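Local coordinates for endo-b-1,4-glucanase (Nasutitermes takasagoensis, PDB 1KS8), which probably hydrolyses internal beta-1,4-glucosidic linkages of cellulose and related beta-glucans, as a family 9 glycoside hydrolase with an (alpha/alpha)6 fold, at residues Y337-C348 with A390-Y401; Y231-Y239 with L264-Y273. All coordinates share one frame; numbering follows the deposited sequence.

Contact 1: residues Y337-C348 with A390-Y401; sequences YALGDGGRSFVC and ALVGGPDQNDNY
Phe346 is wedged between Pro395 and Tyr401 where the loop leaving helix 324-341 of the (alpha/alpha)6 barrel meets the long loop that runs on toward the predicted catalytic Asp403. Pro395 lays its CD over one face of the phenyl ring, 3.8 Å from the ring centroid, in a CH-pi contact. At the rim the same ring makes a T-shaped pair with Tyr401: CE1 of Phe346 points at the tyrosine face, the planes stand at 88° and the closest atoms, Phe346 CE1 and Tyr401 CG, are 3.6 Å apart. With CG of Tyr401 anti to its own nitrogen (chi1 170°), that ring offers a face to Phe346 and an edge to Arg344. Its CD2-CE2 edge meets one face of the Arg344 guanidinium, at nearly a right angle to it, with CE2 3.6 Å from Arg344 CZ. Arg344 NE bonds the carbonyl O of Asn353, and the Tyr401 hydroxyl is held by Asn411. Beside this aromatic wedge the backbones join in a single bridge: Val392 N gives a nearly straight bond (3.2 Å) to Phe346 O, and Cys348 N gives one to Ala390 O. At the other end Pro395 CG lies at the edge of the Tyr337 ring, 3.4 Å from Tyr337 OH. The Tyr337 hydroxyl donates to Asp399, whose carboxylate also meets Thr291 and the backbone N of Lys293. That short bond, 2.6 Å from Tyr337 OH to Asp399 OD1, arrives on the anti side of the carboxylate, 21° out of its plane.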
loop_
_atom_site.group_PDB
_atom_site.type_symbol
_atom_site.label_atom_id
_atom_site.label_comp_id
_atom_site.label_asym_id
_atom_site.label_seq_id
_atom_site.Cartn_x
_atom_site.Cartn_y
_atom_site.Cartn_z
ATOM N N TYR A 337 4.844 -4.834 -18.376
ATOM C CA TYR A 337 6.115 -5.499 -18.139
ATOM C C TYR A 337 5.908 -6.451 -16.963
ATOM O O TYR A 337 6.319 -7.610 -17.012
ATOM C CB TYR A 337 7.226 -4.494 -17.816
ATOM C CG TYR A 337 8.567 -5.153 -17.573
ATOM C CD1 TYR A 337 8.817 -5.854 -16.392
ATOM C CD2 TYR A 337 9.574 -5.112 -18.540
ATOM C CE1 TYR A 337 10.032 -6.497 -16.179
ATOM C CE2 TYR A 337 10.794 -5.754 -18.337
ATOM C CZ TYR A 337 11.015 -6.445 -17.155
ATOM O OH TYR A 337 12.211 -7.093 -16.945
ATOM N N ALA A 338 5.257 -5.964 -15.909
ATOM C CA ALA A 338 5.006 -6.792 -14.736
ATOM C C ALA A 338 4.163 -8.013 -15.085
ATOM O O ALA A 338 4.326 -9.080 -14.491
ATOM C CB ALA A 338 4.306 -5.974 -13.655
ATOM N N LEU A 339 3.261 -7.857 -16.050
ATOM C CA LEU A 339 2.386 -8.953 -16.449
ATOM C C LEU A 339 3.024 -9.958 -17.399
ATOM O O LEU A 339 2.475 -11.039 -17.605
ATOM C CB LEU A 339 1.096 -8.403 -17.068
ATOM C CG LEU A 339 0.292 -7.442 -16.185
ATOM C CD1 LEU A 339 -1.004 -7.065 -16.892
ATOM C CD2 LEU A 339 -0.005 -8.092 -14.842
ATOM N N GLY A 340 4.166 -9.612 -17.989
ATOM C CA GLY A 340 4.820 -10.559 -18.876
ATOM C C GLY A 340 5.519 -10.073 -20.134
ATOM O O GLY A 340 6.178 -10.869 -20.795
ATOM N N ASP A 341 5.408 -8.793 -20.474
ATOM C CA ASP A 341 6.050 -8.308 -21.693
ATOM C C ASP A 341 7.573 -8.420 -21.713
ATOM O O ASP A 341 8.193 -8.328 -22.774
ATOM C CB ASP A 341 5.622 -6.866 -21.979
ATOM C CG ASP A 341 4.261 -6.790 -22.646
ATOM O OD1 ASP A 341 3.590 -7.839 -22.749
ATOM O OD2 ASP A 341 3.864 -5.685 -23.072
ATOM N N GLY A 342 8.170 -8.630 -20.546
ATOM C CA GLY A 342 9.613 -8.760 -20.472
ATOM C C GLY A 342 10.087 -10.194 -20.638
ATOM O O GLY A 342 11.287 -10.466 -20.557
ATOM N N GLY A 343 9.153 -11.114 -20.861
ATOM C CA GLY A 343 9.524 -12.508 -21.039
ATOM C C GLY A 343 8.806 -13.470 -20.111
ATOM O O GLY A 343 8.622 -14.642 -20.439
ATOM N N ARG A 344 8.405 -12.978 -18.945
ATOM C CA ARG A 344 7.696 -13.796 -17.971
ATOM C C ARG A 344 6.909 -12.891 -17.044
ATOM O O ARG A 344 7.221 -11.710 -16.897
ATOM C CB ARG A 344 8.679 -14.635 -17.145
ATOM C CG ARG A 344 9.526 -13.829 -16.166
ATOM C CD ARG A 344 10.566 -14.704 -15.481
ATOM N NE ARG A 344 9.956 -15.716 -14.624
ATOM C CZ ARG A 344 10.632 -16.687 -14.016
ATOM N NH1 ARG A 344 11.946 -16.783 -14.172
ATOM N NH2 ARG A 344 9.995 -17.558 -13.246
ATOM N N SER A 345 5.879 -13.454 -16.430
ATOM C CA SER A 345 5.059 -12.710 -15.492
ATOM C C SER A 345 5.792 -12.575 -14.167
ATOM O O SER A 345 6.550 -13.463 -13.770
ATOM C CB SER A 345 3.739 -13.439 -15.249
ATOM O OG SER A 345 3.095 -12.924 -14.094
ATOM N N PHE A 346 5.568 -11.451 -13.494
ATOM C CA PHE A 346 6.160 -11.205 -12.184
ATOM C C PHE A 346 5.046 -11.081 -11.157
ATOM O O PHE A 346 5.243 -10.569 -10.055
ATOM C CB PHE A 346 7.030 -9.951 -12.215
ATOM C CG PHE A 346 8.340 -10.159 -12.917
ATOM C CD1 PHE A 346 9.343 -10.923 -12.325
ATOM C CD2 PHE A 346 8.554 -9.642 -14.191
ATOM C CE1 PHE A 346 10.541 -11.172 -12.994
ATOM C CE2 PHE A 346 9.747 -9.887 -14.866
ATOM C CZ PHE A 346 10.742 -10.654 -14.265
ATOM N N VAL A 347 3.867 -11.557 -11.545
ATOM C CA VAL A 347 2.697 -11.563 -10.676
ATOM C C VAL A 347 2.389 -13.029 -10.370
ATOM O O VAL A 347 2.067 -13.809 -11.267
ATOM C CB VAL A 347 1.477 -10.919 -11.364
ATOM C CG1 VAL A 347 0.246 -11.050 -10.472
ATOM C CG2 VAL A 347 1.764 -9.453 -11.658
ATOM N N CYS A 348 2.503 -13.408 -9.103
ATOM C CA CYS A 348 2.248 -14.789 -8.711
ATOM C C CYS A 348 0.857 -15.250 -9.128
ATOM O O CYS A 348 -0.106 -14.491 -9.049
ATOM C CB CYS A 348 2.400 -14.941 -7.196
ATOM S SG CYS A 348 4.073 -14.580 -6.586
ATOM N N ALA A 390 0.046 -11.486 -6.162
ATOM C CA ALA A 390 1.196 -10.817 -5.558
ATOM C C ALA A 390 2.268 -10.363 -6.541
ATOM O O ALA A 390 2.785 -11.164 -7.325
ATOM C CB ALA A 390 1.824 -11.726 -4.499
ATOM N N LEU A 391 2.605 -9.076 -6.482
ATOM C CA LEU A 391 3.649 -8.505 -7.331
ATOM C C LEU A 391 4.973 -8.647 -6.574
ATOM O O LEU A 391 5.116 -8.119 -5.467
ATOM C CB LEU A 391 3.361 -7.023 -7.599
ATOM C CG LEU A 391 4.369 -6.271 -8.476
ATOM C CD1 LEU A 391 4.313 -6.806 -9.901
ATOM C CD2 LEU A 391 4.050 -4.783 -8.462
ATOM N N VAL A 392 5.934 -9.365 -7.149
ATOM C CA VAL A 392 7.220 -9.547 -6.480
ATOM C C VAL A 392 8.166 -8.371 -6.714
ATOM O O VAL A 392 7.861 -7.460 -7.485
ATOM C CB VAL A 392 7.932 -10.855 -6.941
ATOM C CG1 VAL A 392 7.063 -12.064 -6.625
ATOM C CG2 VAL A 392 8.258 -10.794 -8.423
ATOM N N GLY A 393 9.310 -8.395 -6.032
ATOM C CA GLY A 393 10.292 -7.338 -6.198
ATOM C C GLY A 393 10.626 -7.193 -7.670
ATOM O O GLY A 393 10.633 -6.087 -8.212
ATOM N N GLY A 394 10.918 -8.313 -8.324
ATOM C CA GLY A 394 11.203 -8.259 -9.744
ATOM C C GLY A 394 12.618 -8.559 -10.179
ATOM O O GLY A 394 13.438 -9.034 -9.395
ATOM N N PRO A 395 12.931 -8.276 -11.451
ATOM C CA PRO A 395 14.251 -8.506 -12.044
ATOM C C PRO A 395 15.260 -7.424 -11.692
ATOM O O PRO A 395 14.909 -6.391 -11.112
ATOM C CB PRO A 395 13.944 -8.537 -13.533
ATOM C CG PRO A 395 12.907 -7.461 -13.650
ATOM C CD PRO A 395 11.996 -7.730 -12.456
ATOM N N ASP A 396 16.521 -7.665 -12.035
ATOM C CA ASP A 396 17.551 -6.675 -11.764
ATOM C C ASP A 396 17.582 -5.652 -12.894
ATOM O O ASP A 396 16.731 -5.675 -13.788
ATOM C CB ASP A 396 18.932 -7.331 -11.578
ATOM C CG ASP A 396 19.449 -8.021 -12.831
ATOM O OD1 ASP A 396 18.915 -7.789 -13.932
ATOM O OD2 ASP A 396 20.419 -8.797 -12.706
ATOM N N GLN A 397 18.561 -4.755 -12.853
ATOM C CA GLN A 397 18.674 -3.700 -13.854
ATOM C C GLN A 397 18.881 -4.180 -15.290
ATOM O O GLN A 397 18.795 -3.387 -16.228
ATOM C CB GLN A 397 19.795 -2.736 -13.462
ATOM C CG GLN A 397 21.184 -3.346 -13.489
ATOM C CD GLN A 397 22.246 -2.374 -13.013
ATOM O OE1 GLN A 397 22.291 -1.224 -13.452
ATOM N NE2 GLN A 397 23.112 -2.832 -12.116
ATOM N N ASN A 398 19.148 -5.471 -15.463
ATOM C CA ASN A 398 19.350 -6.026 -16.798
ATOM C C ASN A 398 18.305 -7.081 -17.146
ATOM O O ASN A 398 18.540 -7.943 -17.995
ATOM C CB ASN A 398 20.756 -6.620 -16.922
ATOM C CG ASN A 398 21.837 -5.557 -16.912
ATOM O OD1 ASN A 398 21.814 -4.631 -17.722
ATOM N ND2 ASN A 398 22.793 -5.687 -15.998
ATOM N N ASP A 399 17.155 -7.003 -16.480
ATOM C CA ASP A 399 16.040 -7.927 -16.709
ATOM C C ASP A 399 16.332 -9.379 -16.334
ATOM O O ASP A 399 15.656 -10.292 -16.811
ATOM C CB ASP A 399 15.599 -7.867 -18.176
ATOM C CG ASP A 399 15.197 -6.471 -18.613
ATOM O OD1 ASP A 399 14.219 -5.924 -18.061
ATOM O OD2 ASP A 399 15.861 -5.918 -19.514
ATOM N N ASN A 400 17.331 -9.595 -15.485
ATOM C CA ASN A 400 17.695 -10.945 -15.057
ATOM C C ASN A 400 16.925 -11.301 -13.794
ATOM O O ASN A 400 16.720 -10.455 -12.925
ATOM C CB ASN A 400 19.200 -11.023 -14.802
ATOM C CG ASN A 400 20.011 -10.868 -16.074
ATOM O OD1 ASN A 400 21.169 -10.452 -16.038
ATOM N ND2 ASN A 400 19.409 -11.212 -17.207
ATOM N N TYR A 401 16.509 -12.559 -13.689
ATOM C CA TYR A 401 15.727 -12.998 -12.542
ATOM C C TYR A 401 15.717 -14.513 -12.360
ATOM O O TYR A 401 15.652 -15.267 -13.331
ATOM C CB TYR A 401 14.284 -12.508 -12.707
ATOM C CG TYR A 401 13.302 -13.076 -11.711
ATOM C CD1 TYR A 401 13.120 -12.488 -10.460
ATOM C CD2 TYR A 401 12.557 -14.215 -12.017
ATOM C CE1 TYR A 401 12.219 -13.021 -9.538
ATOM C CE2 TYR A 401 11.660 -14.758 -11.106
ATOM C CZ TYR A 401 11.494 -14.159 -9.868
ATOM O OH TYR A 401 10.607 -14.711 -8.966
HETATM O O HOH W 1 12.390 -9.979 -17.601
HETATM O O HOH W 2 13.927 -15.045 -15.562
#

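Contact 2: residues Y231-Y239 with L264-Y273; sequences YLNTAESLY and LAKLTNKQAY
Glu236 and Tyr239, on helix 229-241, face the short turn joining helix 257-268 to helix 271-286, a packing of neighbouring helices of the (alpha/alpha)6 barrel. The tight part lies on the buried side. There Tyr273 sets its edge against the face of Tyr239 in a T-shaped pair, planes at 87°, with Tyr273 CE1 3.8 Å from Tyr239 CZ and standing over the middle of the ring. Tyr239 reaches across because its CG lies anti to the backbone N (chi1 -178°), and Gln261 bonds its hydroxyl. Leu264 fills in next to both rings: its CD1 is 3.8 Å from Tyr239 CD2, and its CB lies over one face of Tyr273. Side chains bridge the segment axes of 231-239 and 264-268, which approach no closer than 12.1 Å. Toward solvent the contact is sparser: the partly exposed Leu232 and Thr268 meet through single methyls, CD1 and CG2. Lys270, an exposed residue at the N-cap position of helix 271-286, stretches its extended chain back to the carboxylate of Glu236 and closes a salt bridge, with NZ 2.9 Å from OE2 and a weak second bond to OE1. An alanine in place of Glu236 would probably leave the Lys270 ammonium without its counter-charge and the Tyr273 hydroxyl without its acceptor. One oxygen ties the solvent-side salt bridge to the aromatic interior: Glu236 OE2 takes Lys270 NZ on its syn side, 31° out of the carboxylate plane, while Tyr273 OH approaches along the anti lone pair at 2.7 Å.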
loop_
_atom_site.group_PDB
_atom_site.type_symbol
_atom_site.label_atom_id
_atom_site.label_comp_id
_atom_site.label_asym_id
_atom_site.label_seq_id
_atom_site.Cartn_x
_atom_site.Cartn_y
_atom_site.Cartn_z
ATOM N N TYR A 231 -8.540 23.025 5.804
ATOM C CA TYR A 231 -7.592 21.971 5.469
ATOM C C TYR A 231 -6.797 22.305 4.212
ATOM O O TYR A 231 -5.607 22.008 4.130
ATOM C CB TYR A 231 -8.327 20.641 5.293
ATOM C CG TYR A 231 -8.835 20.056 6.593
ATOM C CD1 TYR A 231 -7.951 19.696 7.611
ATOM C CD2 TYR A 231 -10.197 19.857 6.804
ATOM C CE1 TYR A 231 -8.414 19.147 8.808
ATOM C CE2 TYR A 231 -10.669 19.311 7.996
ATOM C CZ TYR A 231 -9.774 18.959 8.989
ATOM O OH TYR A 231 -10.237 18.406 10.163
ATOM N N LEU A 232 -7.453 22.924 3.235
ATOM C CA LEU A 232 -6.770 23.299 2.002
ATOM C C LEU A 232 -5.717 24.360 2.300
ATOM O O LEU A 232 -4.588 24.284 1.817
ATOM C CB LEU A 232 -7.765 23.841 0.975
ATOM C CG LEU A 232 -7.139 24.328 -0.335
ATOM C CD1 LEU A 232 -6.377 23.191 -1.002
ATOM C CD2 LEU A 232 -8.227 24.856 -1.254
ATOM N N ASN A 233 -6.095 25.352 3.102
ATOM C CA ASN A 233 -5.180 26.425 3.469
ATOM C C ASN A 233 -3.968 25.856 4.190
ATOM O O ASN A 233 -2.834 26.243 3.913
ATOM C CB ASN A 233 -5.892 27.446 4.358
ATOM C CG ASN A 233 -6.949 28.234 3.608
ATOM O OD1 ASN A 233 -7.806 28.877 4.215
ATOM N ND2 ASN A 233 -6.887 28.199 2.279
ATOM N N THR A 234 -4.209 24.934 5.116
ATOM C CA THR A 234 -3.123 24.308 5.854
ATOM C C THR A 234 -2.236 23.514 4.895
ATOM O O THR A 234 -1.014 23.627 4.931
ATOM C CB THR A 234 -3.668 23.366 6.951
ATOM O OG1 THR A 234 -4.363 24.137 7.940
ATOM C CG2 THR A 234 -2.535 22.605 7.614
ATOM N N ALA A 235 -2.857 22.724 4.024
ATOM C CA ALA A 235 -2.102 21.926 3.063
ATOM C C ALA A 235 -1.172 22.790 2.217
ATOM O O ALA A 235 0.019 22.500 2.095
ATOM C CB ALA A 235 -3.057 21.154 2.161
ATOM N N GLU A 236 -1.714 23.858 1.641
ATOM C CA GLU A 236 -0.921 24.742 0.794
ATOM C C GLU A 236 0.105 25.560 1.567
ATOM O O GLU A 236 1.199 25.815 1.068
ATOM C CB GLU A 236 -1.839 25.661 -0.014
ATOM C CG GLU A 236 -2.725 24.902 -0.992
ATOM C CD GLU A 236 -3.330 25.792 -2.056
ATOM O OE1 GLU A 236 -4.229 26.594 -1.731
ATOM O OE2 GLU A 236 -2.896 25.689 -3.222
ATOM N N SER A 237 -0.240 25.966 2.784
ATOM C CA SER A 237 0.687 26.735 3.605
ATOM C C SER A 237 1.897 25.875 3.959
ATOM O O SER A 237 3.038 26.318 3.846
ATOM C CB SER A 237 -0.002 27.215 4.887
ATOM O OG SER A 237 -1.004 28.175 4.600
ATOM N N LEU A 238 1.645 24.638 4.382
ATOM C CA LEU A 238 2.728 23.733 4.742
ATOM C C LEU A 238 3.526 23.327 3.506
ATOM O O LEU A 238 4.741 23.156 3.574
ATOM C CB LEU A 238 2.173 22.489 5.451
ATOM C CG LEU A 238 1.742 22.642 6.918
ATOM C CD1 LEU A 238 2.933 23.077 7.750
ATOM C CD2 LEU A 238 0.627 23.655 7.053
ATOM N N TYR A 239 2.841 23.180 2.376
ATOM C CA TYR A 239 3.508 22.808 1.132
ATOM C C TYR A 239 4.574 23.852 0.805
ATOM O O TYR A 239 5.697 23.512 0.430
ATOM C CB TYR A 239 2.489 22.714 -0.011
ATOM C CG TYR A 239 3.074 22.292 -1.347
ATOM C CD1 TYR A 239 3.783 23.197 -2.141
ATOM C CD2 TYR A 239 2.932 20.985 -1.809
ATOM C CE1 TYR A 239 4.332 22.808 -3.363
ATOM C CE2 TYR A 239 3.479 20.586 -3.028
ATOM C CZ TYR A 239 4.178 21.501 -3.799
ATOM O OH TYR A 239 4.724 21.109 -5.002
ATOM N N LEU A 264 -3.112 17.851 -5.099
ATOM C CA LEU A 264 -3.378 19.280 -4.970
ATOM C C LEU A 264 -3.695 19.918 -6.319
ATOM O O LEU A 264 -4.469 20.871 -6.389
ATOM C CB LEU A 264 -2.193 19.996 -4.310
ATOM C CG LEU A 264 -2.087 19.802 -2.793
ATOM C CD1 LEU A 264 -0.819 20.450 -2.275
ATOM C CD2 LEU A 264 -3.310 20.405 -2.111
ATOM N N ALA A 265 -3.104 19.396 -7.389
ATOM C CA ALA A 265 -3.371 19.933 -8.716
ATOM C C ALA A 265 -4.855 19.742 -9.024
ATOM O O ALA A 265 -5.506 20.628 -9.575
ATOM C CB ALA A 265 -2.521 19.217 -9.761
ATOM N N LYS A 266 -5.389 18.583 -8.654
ATOM C CA LYS A 266 -6.796 18.287 -8.898
ATOM C C LYS A 266 -7.723 19.096 -7.996
ATOM O O LYS A 266 -8.761 19.588 -8.440
ATOM C CB LYS A 266 -7.068 16.796 -8.690
ATOM C CG LYS A 266 -8.506 16.384 -8.976
ATOM C CD LYS A 266 -8.696 14.884 -8.806
ATOM C CE LYS A 266 -10.077 14.443 -9.268
ATOM N NZ LYS A 266 -11.166 15.120 -8.515
ATOM N N LEU A 267 -7.341 19.236 -6.732
ATOM C CA LEU A 267 -8.148 19.962 -5.755
ATOM C C LEU A 267 -8.161 21.480 -5.911
ATOM O O LEU A 267 -9.144 22.133 -5.555
ATOM C CB LEU A 267 -7.681 19.617 -4.337
ATOM C CG LEU A 267 -7.796 18.154 -3.905
ATOM C CD1 LEU A 267 -7.199 17.989 -2.517
ATOM C CD2 LEU A 267 -9.253 17.724 -3.910
ATOM N N THR A 268 -7.077 22.042 -6.439
ATOM C CA THR A 268 -6.975 23.490 -6.603
ATOM C C THR A 268 -6.984 23.958 -8.054
ATOM O O THR A 268 -7.278 25.122 -8.330
ATOM C CB THR A 268 -5.690 24.025 -5.956
ATOM O OG1 THR A 268 -4.554 23.541 -6.686
ATOM C CG2 THR A 268 -5.591 23.564 -4.503
ATOM N N ASN A 269 -6.650 23.054 -8.972
ATOM C CA ASN A 269 -6.598 23.367 -10.401
ATOM C C ASN A 269 -5.463 24.350 -10.691
ATOM O O ASN A 269 -5.389 24.914 -11.783
ATOM C CB ASN A 269 -7.928 23.971 -10.872
ATOM C CG ASN A 269 -8.104 23.898 -12.382
ATOM O OD1 ASN A 269 -8.834 24.697 -12.972
ATOM N ND2 ASN A 269 -7.451 22.929 -13.011
ATOM N N LYS A 270 -4.579 24.553 -9.717
ATOM C CA LYS A 270 -3.464 25.479 -9.892
ATOM C C LYS A 270 -2.391 24.924 -10.823
ATOM O O LYS A 270 -1.974 23.771 -10.698
ATOM C CB LYS A 270 -2.843 25.834 -8.541
ATOM C CG LYS A 270 -3.731 26.694 -7.660
ATOM C CD LYS A 270 -3.013 27.092 -6.384
ATOM C CE LYS A 270 -3.894 27.956 -5.501
ATOM N NZ LYS A 270 -3.159 28.400 -4.284
ATOM N N GLN A 271 -1.940 25.765 -11.749
ATOM C CA GLN A 271 -0.931 25.369 -12.725
ATOM C C GLN A 271 0.415 24.969 -12.122
ATOM O O GLN A 271 1.077 24.065 -12.632
ATOM C CB GLN A 271 -0.712 26.499 -13.740
ATOM C CG GLN A 271 0.286 26.147 -14.835
ATOM C CD GLN A 271 -0.200 25.020 -15.729
ATOM O OE1 GLN A 271 0.562 24.115 -16.078
ATOM N NE2 GLN A 271 -1.468 25.074 -16.112
ATOM N N ALA A 272 0.820 25.632 -11.042
ATOM C CA ALA A 272 2.102 25.341 -10.404
ATOM C C ALA A 272 2.280 23.862 -10.064
ATOM O O ALA A 272 3.338 23.286 -10.312
ATOM C CB ALA A 272 2.264 26.189 -9.146
ATOM N N TYR A 273 1.250 23.252 -9.487
ATOM C CA TYR A 273 1.326 21.840 -9.131
ATOM C C TYR A 273 1.429 20.986 -10.391
ATOM O O TYR A 273 2.180 20.012 -10.433
ATOM C CB TYR A 273 0.093 21.421 -8.330
ATOM C CG TYR A 273 -0.087 22.170 -7.027
ATOM C CD1 TYR A 273 0.903 22.153 -6.044
ATOM C CD2 TYR A 273 -1.255 22.889 -6.775
ATOM C CE1 TYR A 273 0.731 22.834 -4.838
ATOM C CE2 TYR A 273 -1.436 23.570 -5.576
ATOM C CZ TYR A 273 -0.441 23.538 -4.613
ATOM O OH TYR A 273 -0.623 24.207 -3.424
HETATM O O HOH W 3 4.543 22.513 -7.123
#

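The two contacts lie far apart, centres 36 Å and nearest atoms about 23 Å, and share no helix. Contact 1 is the more buried and the larger, 606 Å² against 360 Å²; it joins the end of helix 324-341 and its following loop to a second loop, using backbone bonds as well as side chains, close to the predicted catalytic residues. Contact 2 is partly buried and joins helices through side chains alone; its Tyr239 side chain is about 8 Å from that of Asp213, a calcium ligand in another structure of the protein, with no calcium bound here. In contact 2 an exposed lysine shares the tyrosine-bonded carboxylate, whereas in contact 1 an arginine presents its guanidinium face to a tyrosine edge.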